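Local coordinates for PspGI restriction endonuclease (Pyrococcus sp. GI-H, PDB 3BM3), which probably cleaves double-stranded DNA at a specific sequence as a type II restriction endonuclease, with base flipping in the complex with its substrate DNA, at residues I17-I23 with R99-A103; W167-V171 with Y199-M204. The protein carries 2 engineered substitutions. All coordinates share one frame; numbering follows the deposited sequence. Where two conformers were deposited one is given.

Contact 1 (I17-I23 with R99-A103); sequences IPPTNEI and RGGKA. With nucleotides of chain A; nucleotides of chain B.
Arg99, on the long helix 85-115, grips the carbonyls of Ile17 and Pro18 in the turn leading into helix 20-31: a buried, mainly polar loop-to-helix contact, built up against DNA. The arginine runs extended to NE, and its last torsion, -102°, turns the guanidinium so that one edge meets the protein and another the phosphate. NH1 gives Pro18 O a nearly straight bond in the guanidinium plane (2.7 Å, 172°). NH2 reaches Ile17 O at 3.0 Å from above the carbonyl plane, 55° out of it. On the DNA side, NE and NH2 converge on one oxygen, OP1 of DT11 of chain B, NE at 2.6 Å, and probably offset part of the phosphate charge. Water 1 takes a further bond from NH1 and joins it to Thr20 OG1 (2.8 Å), so five good bonds hold the guanidinium against rotation. Ile17 CG2 lies over one face, 3.6 Å from NH1, and Ile17 itself packs on Tyr67 and Phe92. After the N-cap Pro19, Thr20 runs alongside the arginine stem in the opposite sense, OG1 against Arg99 CG, and sets CG2 against Ala103 CB at 3.7 Å. The adenine of DA6 of chain A lies along helix 85-115, its C2 3.3 Å from Arg99 CB and its C4 3.5 Å from Gly100 CA. A side chain at Gly100 would collide with the sugar O4' of DA6. An arginine locked by two carbonyls and a phosphate, beside an adenine resting on a glycine-bearing helix, is consistent with a pocket for a flipped base in this base-flipping enzyme.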
ATOM      1  N   ILE C  17      10.082 -22.719   7.034  1.00 13.94           N
ATOM      2  CA  ILE C  17       8.651 -22.816   7.208  1.00 14.47           C
ATOM      3  C   ILE C  17       8.032 -23.277   5.898  1.00 14.37           C
ATOM      4  O   ILE C  17       8.227 -22.645   4.861  1.00 13.90           O
ATOM      5  CB  ILE C  17       7.984 -21.480   7.632  1.00 14.74           C
ATOM      6  CG1 ILE C  17       8.604 -20.944   8.936  1.00 14.06           C
ATOM      7  CG2 ILE C  17       6.492 -21.712   7.751  1.00 14.07           C
ATOM      8  CD1 ILE C  17       8.114 -19.628   9.355  1.00 15.62           C
ATOM      9  N   PRO C  18       7.277 -24.376   5.933  1.00 14.50           N
ATOM     10  CA  PRO C  18       6.660 -24.873   4.722  1.00 14.78           C
ATOM     11  C   PRO C  18       5.883 -23.796   3.968  1.00 14.68           C
ATOM     12  O   PRO C  18       5.346 -22.876   4.593  1.00 13.86           O
ATOM     13  CB  PRO C  18       5.716 -25.944   5.252  1.00 14.99           C
ATOM     14  CG  PRO C  18       6.445 -26.487   6.430  1.00 15.31           C
ATOM     15  CD  PRO C  18       7.035 -25.277   7.072  1.00 15.08           C
ATOM     16  N   PRO C  19       5.881 -23.872   2.639  1.00 14.89           N
ATOM     17  CA  PRO C  19       5.209 -22.796   1.898  1.00 15.14           C
ATOM     18  C   PRO C  19       3.709 -22.756   2.129  1.00 14.92           C
ATOM     19  O   PRO C  19       3.097 -23.738   2.533  1.00 15.14           O
ATOM     20  CB  PRO C  19       5.511 -23.112   0.448  1.00 15.55           C
ATOM     21  CG  PRO C  19       5.948 -24.519   0.425  1.00 17.28           C
ATOM     22  CD  PRO C  19       6.506 -24.854   1.746  1.00 16.02           C
ATOM     23  N   THR C  20       3.135 -21.594   1.883  1.00 14.64           N
ATOM     24  CA  THR C  20       1.731 -21.367   2.158  1.00 14.12           C
ATOM     25  C   THR C  20       0.843 -22.406   1.470  1.00 14.02           C
ATOM     26  O   THR C  20      -0.104 -22.882   2.074  1.00 14.44           O
ATOM     27  CB  THR C  20       1.310 -19.949   1.731  1.00 15.22           C
ATOM     28  OG1 THR C  20       2.104 -19.016   2.432  1.00 14.97           O
ATOM     29  CG2 THR C  20      -0.145 -19.675   2.049  1.00 14.44           C
ATOM     30  N   ASN C  21       1.150 -22.750   0.233  1.00 15.65           N
ATOM     31  CA  ASN C  21       0.335 -23.740  -0.484  1.00 17.07           C
ATOM     32  C   ASN C  21       0.261 -25.043   0.306  1.00 16.22           C
ATOM     33  O   ASN C  21      -0.817 -25.633   0.465  1.00 17.72           O
ATOM     34  CB  ASN C  21       0.839 -23.940  -1.923  1.00 17.90           C
ATOM     35  CG  ASN C  21       2.221 -24.590  -2.011  1.00 21.62           C
ATOM     36  OD1 ASN C  21       3.126 -24.327  -1.223  1.00 26.88           O
ATOM     37  ND2 ASN C  21       2.384 -25.445  -3.002  1.00 30.25           N
ATOM     38  N   GLU C  22       1.399 -25.480   0.846  1.00 15.99           N
ATOM     39  CA  GLU C  22       1.436 -26.708   1.632  1.00 16.38           C
ATOM     40  C   GLU C  22       0.641 -26.587   2.918  1.00 15.05           C
ATOM     41  O   GLU C  22      -0.081 -27.514   3.303  1.00 14.69           O
ATOM     42  CB  GLU C  22       2.888 -27.124   1.910  1.00 17.02           C
ATOM     43  CG  GLU C  22       3.618 -27.463   0.620  1.00 20.72           C
ATOM     44  CD  GLU C  22       5.054 -27.899   0.788  1.00 24.98           C
ATOM     45  OE1 GLU C  22       5.490 -28.180   1.935  1.00 26.82           O
ATOM     46  OE2 GLU C  22       5.744 -27.969  -0.266  1.00 30.55           O
ATOM     47  N   ILE C  23       0.751 -25.432   3.564  1.00 14.13           N
ATOM     48  CA  ILE C  23       0.039 -25.188   4.791  1.00 14.52           C
ATOM     49  C   ILE C  23      -1.454 -25.142   4.530  1.00 14.37           C
ATOM     50  O   ILE C  23      -2.226 -25.681   5.306  1.00 15.11           O
ATOM     51  CB  ILE C  23       0.524 -23.899   5.465  1.00 15.00           C
ATOM     52  CG1 ILE C  23       2.003 -24.070   5.891  1.00 13.80           C
ATOM     53  CG2 ILE C  23      -0.347 -23.560   6.641  1.00 15.72           C
ATOM     54  CD1 ILE C  23       2.607 -22.844   6.565  1.00 16.21           C
ATOM     55  N   ARG C  99       2.714 -14.051   3.351  1.00 10.66           N
ATOM     56  CA  ARG C  99       1.934 -15.295   3.448  1.00 10.37           C
ATOM     57  C   ARG C  99       0.460 -15.114   3.707  1.00 10.60           C
ATOM     58  O   ARG C  99      -0.354 -15.845   3.173  1.00 11.13           O
ATOM     59  CB  ARG C  99       2.511 -16.200   4.528  1.00 10.32           C
ATOM     60  CG  ARG C  99       3.895 -16.706   4.194  1.00 10.45           C
ATOM     61  CD  ARG C  99       4.476 -17.404   5.415  1.00 11.56           C
ATOM     62  NE  ARG C  99       5.715 -18.095   5.102  1.00 11.91           N
ATOM     63  CZ  ARG C  99       5.845 -19.407   4.917  1.00 12.31           C
ATOM     64  NH1 ARG C  99       4.805 -20.213   5.008  1.00 13.22           N
ATOM     65  NH2 ARG C  99       7.031 -19.927   4.627  1.00 11.67           N
ATOM     66  N   GLY C 100       0.100 -14.112   4.494  1.00 10.85           N
ATOM     67  CA  GLY C 100      -1.280 -13.881   4.781  1.00 11.96           C
ATOM     68  C   GLY C 100      -1.951 -13.474   3.472  1.00 11.47           C
ATOM     69  O   GLY C 100      -3.072 -13.904   3.201  1.00 12.34           O
ATOM     70  N   GLY C 101      -1.283 -12.657   2.667  1.00 10.68           N
ATOM     71  CA  GLY C 101      -1.861 -12.298   1.357  1.00 11.20           C
ATOM     72  C   GLY C 101      -1.948 -13.501   0.461  1.00 11.80           C
ATOM     73  O   GLY C 101      -2.989 -13.787  -0.169  1.00 11.74           O
ATOM     74  N   LYS C 102      -0.869 -14.250   0.395  1.00 11.89           N
ATOM     75  CA  LYS C 102      -0.851 -15.414  -0.486  1.00 13.06           C
ATOM     76  C   LYS C 102      -1.916 -16.413  -0.055  1.00 13.89           C
ATOM     77  O   LYS C 102      -2.589 -17.023  -0.891  1.00 12.52           O
ATOM     78  CB  LYS C 102       0.537 -16.043  -0.516  1.00 14.07           C
ATOM     79  CG  LYS C 102       0.632 -17.296  -1.401  1.00 16.00           C
ATOM     80  CD  LYS C 102       0.524 -16.991  -2.878  1.00 23.32           C
ATOM     81  CE  LYS C 102       1.193 -18.075  -3.751  1.00 25.25           C
ATOM     82  NZ  LYS C 102       2.498 -18.543  -3.234  1.00 29.71           N
ATOM     83  N   ALA C 103      -2.057 -16.621   1.245  1.00 13.60           N
ATOM     84  CA  ALA C 103      -3.022 -17.593   1.757  1.00 14.06           C
ATOM     85  C   ALA C 103      -4.430 -17.254   1.266  1.00 12.97           C
ATOM     86  O   ALA C 103      -5.171 -18.132   0.779  1.00 11.83           O
ATOM     87  CB  ALA C 103      -2.973 -17.647   3.279  1.00 13.71           C
TER
ATOM     88  P    DA A   6      -2.779  -8.448   6.790  1.00  9.97           P
ATOM     89  OP1  DA A   6      -4.051  -8.359   6.020  1.00 11.65           O
ATOM     90  OP2  DA A   6      -2.806  -8.242   8.264  1.00 10.94           O
ATOM     91  O5'  DA A   6      -2.152  -9.870   6.450  1.00  9.88           O
ATOM     92  C5'  DA A   6      -1.067 -10.375   7.212  1.00 10.56           C
ATOM     93  C4'  DA A   6      -1.606 -11.178   8.366  1.00 12.85           C
ATOM     94  O4'  DA A   6      -2.151 -12.440   7.909  1.00 11.58           O
ATOM     95  C3'  DA A   6      -0.565 -11.525   9.429  1.00 14.21           C
ATOM     96  O3'  DA A   6      -1.094 -11.154  10.695  1.00 15.22           O
ATOM     97  C2'  DA A   6      -0.422 -13.033   9.318  1.00 17.75           C
ATOM     98  C1'  DA A   6      -1.805 -13.428   8.859  1.00 18.15           C
ATOM     99  N9   DA A   6      -1.914 -14.738   8.217  1.00 14.29           N
ATOM    100  C8   DA A   6      -3.082 -15.363   7.866  1.00 16.26           C
ATOM    101  N7   DA A   6      -2.910 -16.541   7.323  1.00 16.01           N
ATOM    102  C5   DA A   6      -1.533 -16.703   7.308  1.00 13.82           C
ATOM    103  C6   DA A   6      -0.717 -17.753   6.861  1.00 18.67           C
ATOM    104  N6   DA A   6      -1.192 -18.877   6.316  1.00 17.21           N
ATOM    105  N1   DA A   6       0.619 -17.611   6.995  1.00 17.90           N
ATOM    106  C2   DA A   6       1.089 -16.482   7.545  1.00 17.28           C
ATOM    107  N3   DA A   6       0.422 -15.426   8.003  1.00 16.96           N
ATOM    108  C4   DA A   6      -0.903 -15.600   7.855  1.00 14.49           C
TER
ATOM    109  P    DT B  11       8.977 -16.539   3.499  1.00 11.17           P
ATOM    110  OP1  DT B  11       8.131 -17.324   4.412  1.00 10.78           O
ATOM    111  OP2  DT B  11      10.369 -16.969   3.221  1.00 10.71           O
ATOM    112  O5'  DT B  11       8.215 -16.390   2.109  1.00 12.66           O
ATOM    113  C5'  DT B  11       6.845 -16.010   2.080  1.00 14.20           C
ATOM    114  C4'  DT B  11       6.471 -15.557   0.689  1.00 17.40           C
ATOM    115  O4'  DT B  11       7.205 -14.372   0.345  1.00 17.35           O
ATOM    116  C3'  DT B  11       6.838 -16.548  -0.408  1.00 22.02           C
ATOM    117  O3'  DT B  11       5.800 -17.527  -0.521  1.00 28.68           O
ATOM    118  C2'  DT B  11       6.995 -15.661  -1.636  1.00 23.15           C
ATOM    119  C1'  DT B  11       7.146 -14.247  -1.066  1.00 20.11           C
ATOM    120  N1   DT B  11       8.329 -13.493  -1.507  1.00 19.80           N
ATOM    121  C2   DT B  11       8.104 -12.369  -2.262  1.00 18.49           C
ATOM    122  O2   DT B  11       6.987 -12.013  -2.601  1.00 20.16           O
ATOM    123  N3   DT B  11       9.233 -11.676  -2.609  1.00 20.12           N
ATOM    124  C4   DT B  11      10.538 -11.995  -2.294  1.00 20.28           C
ATOM    125  O4   DT B  11      11.452 -11.263  -2.667  1.00 21.26           O
ATOM    126  C5   DT B  11      10.705 -13.207  -1.520  1.00 18.35           C
ATOM    127  C7   DT B  11      12.085 -13.645  -1.151  1.00 21.48           C
ATOM    128  C6   DT B  11       9.605 -13.886  -1.169  1.00 17.99           C
TER
ATOM    129  P    DC A   5      -2.602  -8.437   0.672  1.00  9.89           P
ATOM    130  OP1  DC A   5      -3.755  -9.291   1.004  1.00  9.02           O
ATOM    131  OP2  DC A   5      -2.784  -7.226  -0.169  1.00  9.47           O
ATOM    132  O5'  DC A   5      -1.929  -7.988   2.042  1.00  7.21           O
ATOM    133  C5'  DC A   5      -1.548  -8.968   2.994  1.00  9.12           C
ATOM    134  C4'  DC A   5      -0.834  -8.302   4.143  1.00  7.30           C
ATOM    135  O4'  DC A   5       0.349  -7.679   3.610  1.00  9.41           O
ATOM    136  C3'  DC A   5      -1.653  -7.194   4.806  1.00  8.34           C
ATOM    137  O3'  DC A   5      -1.712  -7.416   6.207  1.00  9.69           O
ATOM    138  C2'  DC A   5      -0.902  -5.913   4.499  1.00  9.96           C
ATOM    139  C1'  DC A   5       0.498  -6.384   4.161  1.00  9.14           C
ATOM    140  N1   DC A   5       1.146  -5.541   3.154  1.00  9.24           N
ATOM    141  C2   DC A   5       2.438  -5.082   3.390  1.00 12.10           C
ATOM    142  O2   DC A   5       3.034  -5.477   4.404  1.00 11.76           O
ATOM    143  N3   DC A   5       3.010  -4.232   2.507  1.00  9.44           N
ATOM    144  C4   DC A   5       2.340  -3.862   1.409  1.00  9.32           C
ATOM    145  N4   DC A   5       2.923  -2.995   0.579  1.00  9.54           N
ATOM    146  C5   DC A   5       1.040  -4.361   1.120  1.00  9.01           C
ATOM    147  C6   DC A   5       0.484  -5.187   2.009  1.00  9.54           C
TER
HETATM  148  O   HOH W   1       1.909 -19.568   5.132  1.00 12.74           O
HETATM  149  O   HOH W   2       2.831 -21.168  -1.376  1.00 21.54           O

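Contact 2 (W167-V171 with Y199-M204). With nucleotides of chain B.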
ATOM      1  N   TRP C 167      -6.390   0.148  -0.912  1.00  9.07           N
ATOM      2  CA  TRP C 167      -7.439   0.169  -1.919  1.00  9.45           C
ATOM      3  C   TRP C 167      -7.149   1.159  -3.026  1.00  8.75           C
ATOM      4  O   TRP C 167      -7.569   0.946  -4.140  1.00  9.98           O
ATOM      5  CB  TRP C 167      -8.789   0.486  -1.305  1.00 10.41           C
ATOM      6  CG  TRP C 167      -8.920   1.757  -0.665  1.00  9.71           C
ATOM      7  CD1 TRP C 167      -8.689   2.035   0.661  1.00 11.45           C
ATOM      8  CD2 TRP C 167      -9.366   2.955  -1.253  1.00  8.52           C
ATOM      9  NE1 TRP C 167      -8.963   3.345   0.918  1.00 10.67           N
ATOM     10  CE2 TRP C 167      -9.382   3.937  -0.246  1.00  8.77           C
ATOM     11  CE3 TRP C 167      -9.756   3.309  -2.551  1.00 11.37           C
ATOM     12  CZ2 TRP C 167      -9.774   5.248  -0.500  1.00 11.56           C
ATOM     13  CZ3 TRP C 167     -10.174   4.586  -2.783  1.00 10.03           C
ATOM     14  CH2 TRP C 167     -10.147   5.556  -1.783  1.00  9.74           C
ATOM     15  N   ARG C 168      -6.441   2.251  -2.727  1.00  9.23           N
ATOM     16  CA  ARG C 168      -6.118   3.193  -3.799  1.00  9.69           C
ATOM     17  C   ARG C 168      -5.222   2.555  -4.869  1.00  9.90           C
ATOM     18  O   ARG C 168      -5.198   3.026  -5.984  1.00 10.66           O
ATOM     19  CB  ARG C 168      -5.510   4.476  -3.271  1.00  9.35           C
ATOM     20  CG  ARG C 168      -6.508   5.307  -2.491  1.00 10.76           C
ATOM     21  CD  ARG C 168      -5.983   6.701  -2.258  1.00 12.14           C
ATOM     22  NE  ARG C 168      -6.927   7.503  -1.488  1.00 13.32           N
ATOM     23  CZ  ARG C 168      -7.112   7.392  -0.184  1.00 13.85           C
ATOM     24  NH1 ARG C 168      -6.351   6.564   0.542  1.00 12.03           N
ATOM     25  NH2 ARG C 168      -8.009   8.152   0.429  1.00 13.35           N
ATOM     26  N   GLU C 169      -4.479   1.494  -4.515  1.00  9.23           N
ATOM     27  CA  GLU C 169      -3.705   0.742  -5.475  1.00  9.48           C
ATOM     28  C   GLU C 169      -4.613   0.185  -6.549  1.00  9.84           C
ATOM     29  O   GLU C 169      -4.257   0.159  -7.704  1.00  9.60           O
ATOM     30  CB  GLU C 169      -2.954  -0.395  -4.847  1.00 10.05           C
ATOM     31  CG  GLU C 169      -1.864   0.079  -3.899  1.00 10.95           C
ATOM     32  CD  GLU C 169      -1.131  -1.041  -3.217  1.00  9.57           C
ATOM     33  OE1 GLU C 169      -1.566  -2.206  -3.326  1.00 11.67           O
ATOM     34  OE2 GLU C 169      -0.108  -0.704  -2.593  1.00 11.59           O
ATOM     35  N   ALA C 170      -5.797  -0.260  -6.128  1.00  9.49           N
ATOM     36  CA  ALA C 170      -6.750  -0.853  -7.066  1.00 10.31           C
ATOM     37  C   ALA C 170      -7.295   0.218  -7.992  1.00 10.37           C
ATOM     38  O   ALA C 170      -7.449  -0.032  -9.197  1.00 10.76           O
ATOM     39  CB  ALA C 170      -7.860  -1.524  -6.311  1.00 11.07           C
ATOM     40  N   VAL C 171      -7.552   1.411  -7.456  1.00  9.80           N
ATOM     41  CA  VAL C 171      -8.029   2.546  -8.240  1.00 10.27           C
ATOM     42  C   VAL C 171      -6.931   2.882  -9.246  1.00 10.63           C
ATOM     43  O   VAL C 171      -7.191   3.065 -10.406  1.00 10.84           O
ATOM     44  CB  VAL C 171      -8.372   3.755  -7.387  1.00 10.93           C
ATOM     45  CG1 VAL C 171      -8.771   4.964  -8.261  1.00 11.59           C
ATOM     46  CG2 VAL C 171      -9.493   3.447  -6.362  1.00 11.08           C
ATOM     47  N   TYR C 199     -15.984   5.109   2.624  1.00 11.55           N
ATOM     48  CA  TYR C 199     -15.351   6.014   1.668  1.00 11.85           C
ATOM     49  C   TYR C 199     -14.663   5.198   0.594  1.00 10.56           C
ATOM     50  O   TYR C 199     -14.790   5.503  -0.587  1.00 10.74           O
ATOM     51  CB  TYR C 199     -14.365   6.967   2.311  1.00 12.14           C
ATOM     52  CG  TYR C 199     -13.673   7.840   1.320  1.00 12.10           C
ATOM     53  CD1 TYR C 199     -14.340   8.875   0.705  1.00 12.26           C
ATOM     54  CD2 TYR C 199     -12.323   7.651   1.009  1.00 12.12           C
ATOM     55  CE1 TYR C 199     -13.703   9.675  -0.235  1.00 13.04           C
ATOM     56  CE2 TYR C 199     -11.683   8.454   0.116  1.00 13.70           C
ATOM     57  CZ  TYR C 199     -12.371   9.462  -0.524  1.00 12.15           C
ATOM     58  OH  TYR C 199     -11.693  10.255  -1.415  1.00 12.67           O
ATOM     59  N   SER C 200     -13.935   4.154   1.010  1.00 10.45           N
ATOM     60  CA  SER C 200     -13.168   3.393   0.045  1.00 10.96           C
ATOM     61  C   SER C 200     -14.111   2.775  -0.979  1.00 11.53           C
ATOM     62  O   SER C 200     -13.820   2.773  -2.173  1.00 11.53           O
ATOM     63  CB  SER C 200     -12.281   2.371   0.740  1.00 10.83           C
ATOM     64  OG  SER C 200     -12.993   1.312   1.299  1.00 12.37           O
ATOM     65  N   ALA C 201     -15.255   2.290  -0.507  1.00 11.34           N
ATOM     66  CA  ALA C 201     -16.233   1.635  -1.396  1.00 11.32           C
ATOM     67  C   ALA C 201     -16.740   2.651  -2.411  1.00 11.50           C
ATOM     68  O   ALA C 201     -16.724   2.437  -3.629  1.00 11.83           O
ATOM     69  CB  ALA C 201     -17.374   1.038  -0.582  1.00 11.20           C
ATOM     70  N   ILE C 202     -17.205   3.777  -1.895  0.50 11.25           N
ATOM     71  CA  ILE C 202     -17.803   4.815  -2.736  0.50 11.25           C
ATOM     72  C   ILE C 202     -16.787   5.391  -3.724  0.50 11.12           C
ATOM     73  O   ILE C 202     -17.035   5.469  -4.914  0.50 10.74           O
ATOM     74  CB  ILE C 202     -18.419   5.913  -1.863  0.50 11.59           C
ATOM     75  CG1 ILE C 202     -19.573   5.317  -1.046  0.50 11.59           C
ATOM     76  CG2 ILE C 202     -18.899   7.055  -2.729  0.50 11.80           C
ATOM     77  CD1 ILE C 202     -20.151   6.286  -0.043  0.50 12.16           C
ATOM     78  N   ALA C 203     -15.629   5.804  -3.218  1.00 11.25           N
ATOM     79  CA  ALA C 203     -14.577   6.347  -4.065  1.00 11.77           C
ATOM     80  C   ALA C 203     -14.165   5.331  -5.151  1.00 10.79           C
ATOM     81  O   ALA C 203     -14.019   5.674  -6.285  1.00 11.96           O
ATOM     82  CB  ALA C 203     -13.369   6.757  -3.208  1.00 12.64           C
HETATM   83  N   MSE C 204     -13.988   4.069  -4.781  0.50 11.39           N
HETATM   84  CA  MSE C 204     -13.654   3.049  -5.765  0.50 11.92           C
HETATM   85  C   MSE C 204     -14.708   2.999  -6.862  0.50 11.15           C
HETATM   86  O   MSE C 204     -14.397   3.102  -8.048  0.50 12.34           O
HETATM   87  CB  MSE C 204     -13.538   1.682  -5.112  0.50 12.05           C
HETATM   88  CG  MSE C 204     -12.386   1.613  -4.175  0.50 14.77           C
HETATM   89 SE   MSE C 204     -11.975  -0.212  -3.675  0.50 20.61          SE
HETATM   90  CE  MSE C 204     -10.292  -0.314  -4.651  0.50 25.14           C
TER
ATOM     91  P    DA B   4      -6.367   7.572   4.028  1.00 19.85           P
ATOM     92  OP1  DA B   4      -6.886   8.658   3.160  1.00 22.60           O
ATOM     93  OP2  DA B   4      -6.662   6.157   3.698  1.00 16.71           O
ATOM     94  O5'  DA B   4      -4.797   7.759   4.105  1.00 19.33           O
ATOM     95  C5'  DA B   4      -4.255   8.884   4.780  1.00 18.22           C
ATOM     96  C4'  DA B   4      -2.860   8.568   5.253  1.00 14.29           C
ATOM     97  O4'  DA B   4      -2.906   7.715   6.421  1.00 15.73           O
ATOM     98  C3'  DA B   4      -2.038   7.818   4.211  1.00 13.83           C
ATOM     99  O3'  DA B   4      -0.728   8.349   4.224  1.00 13.76           O
ATOM    100  C2'  DA B   4      -2.070   6.379   4.699  1.00 14.44           C
ATOM    101  C1'  DA B   4      -2.110   6.561   6.205  1.00 14.00           C
ATOM    102  N9   DA B   4      -2.735   5.458   6.930  1.00 12.19           N
ATOM    103  C8   DA B   4      -3.914   4.816   6.640  1.00 11.61           C
ATOM    104  N7   DA B   4      -4.230   3.878   7.498  1.00 13.97           N
ATOM    105  C5   DA B   4      -3.185   3.901   8.414  1.00 11.92           C
ATOM    106  C6   DA B   4      -2.931   3.153   9.569  1.00 16.48           C
ATOM    107  N6   DA B   4      -3.748   2.201  10.024  1.00 17.27           N
ATOM    108  N1   DA B   4      -1.797   3.422  10.256  1.00 16.47           N
ATOM    109  C2   DA B   4      -0.983   4.385   9.794  1.00 15.21           C
ATOM    110  N3   DA B   4      -1.118   5.160   8.717  1.00  9.98           N
ATOM    111  C4   DA B   4      -2.254   4.862   8.068  1.00 12.43           C
TER
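Trp167 is a knob in a hole of Tyr199, Ser200, Ala203 and Met204, joining two parallel helices (segment axes 3° apart, 10.4 Å at closest approach) in successive beta-alpha-beta crossovers of the PDDEXK nuclease core. With CG between the backbone N and the carbonyl carbon (chi1 62°), the indole spreads its face under Ser200. Ser200 CB sits 3.4 Å from the centroid of the Trp167 five-membered ring, 7° off the normal, a CH-pi contact, while Ser200 OG bonds Thr197 O. Trp167 CH2 meets Ala203 CB at 3.7 Å, and Tyr199 CE2 comes to the indole edge at CZ2 (3.8 Å). With an alanine here, Ser200 CB would probably lose the ring it packs on and the Arg168 guanidinium the indole beneath it, opening a gap between the helices. Arg168 CG covers the other indole face, and Trp167 CZ2 lies over the centre of its guanidinium. Its NH1 bonds OP2 of DA4 of chain B almost straight at 3.2 Å, and Glu135 of the second subunit pairs with its NE and accepts Tyr199 OH. Ala170 and Met204 (selenomethionine) both touch Phe189 of the sheet. Val171 CG2 lies 4.1 Å from Met204 CG in the conformer given.

In the fold
Both contacts are buried, yet they lie on opposite sides of the chain's centre, their own centres 27 Å apart, and share no helix. Contact 1 ties the N-terminal turn to a long helix outside the mixed sheet, and its strength is polar: backbone carbonyls, water and phosphate gathered round one arginine. Contact 2 joins two helices on the sheet, is apolar between its segments and has no hydrogen bond across them. In each, an arginine meets a phosphate of DNA chain B, at different nucleotides. No other protein chain touches contact 1, whereas contact 2 borders the second subunit, linking sheet packing to dimer and DNA.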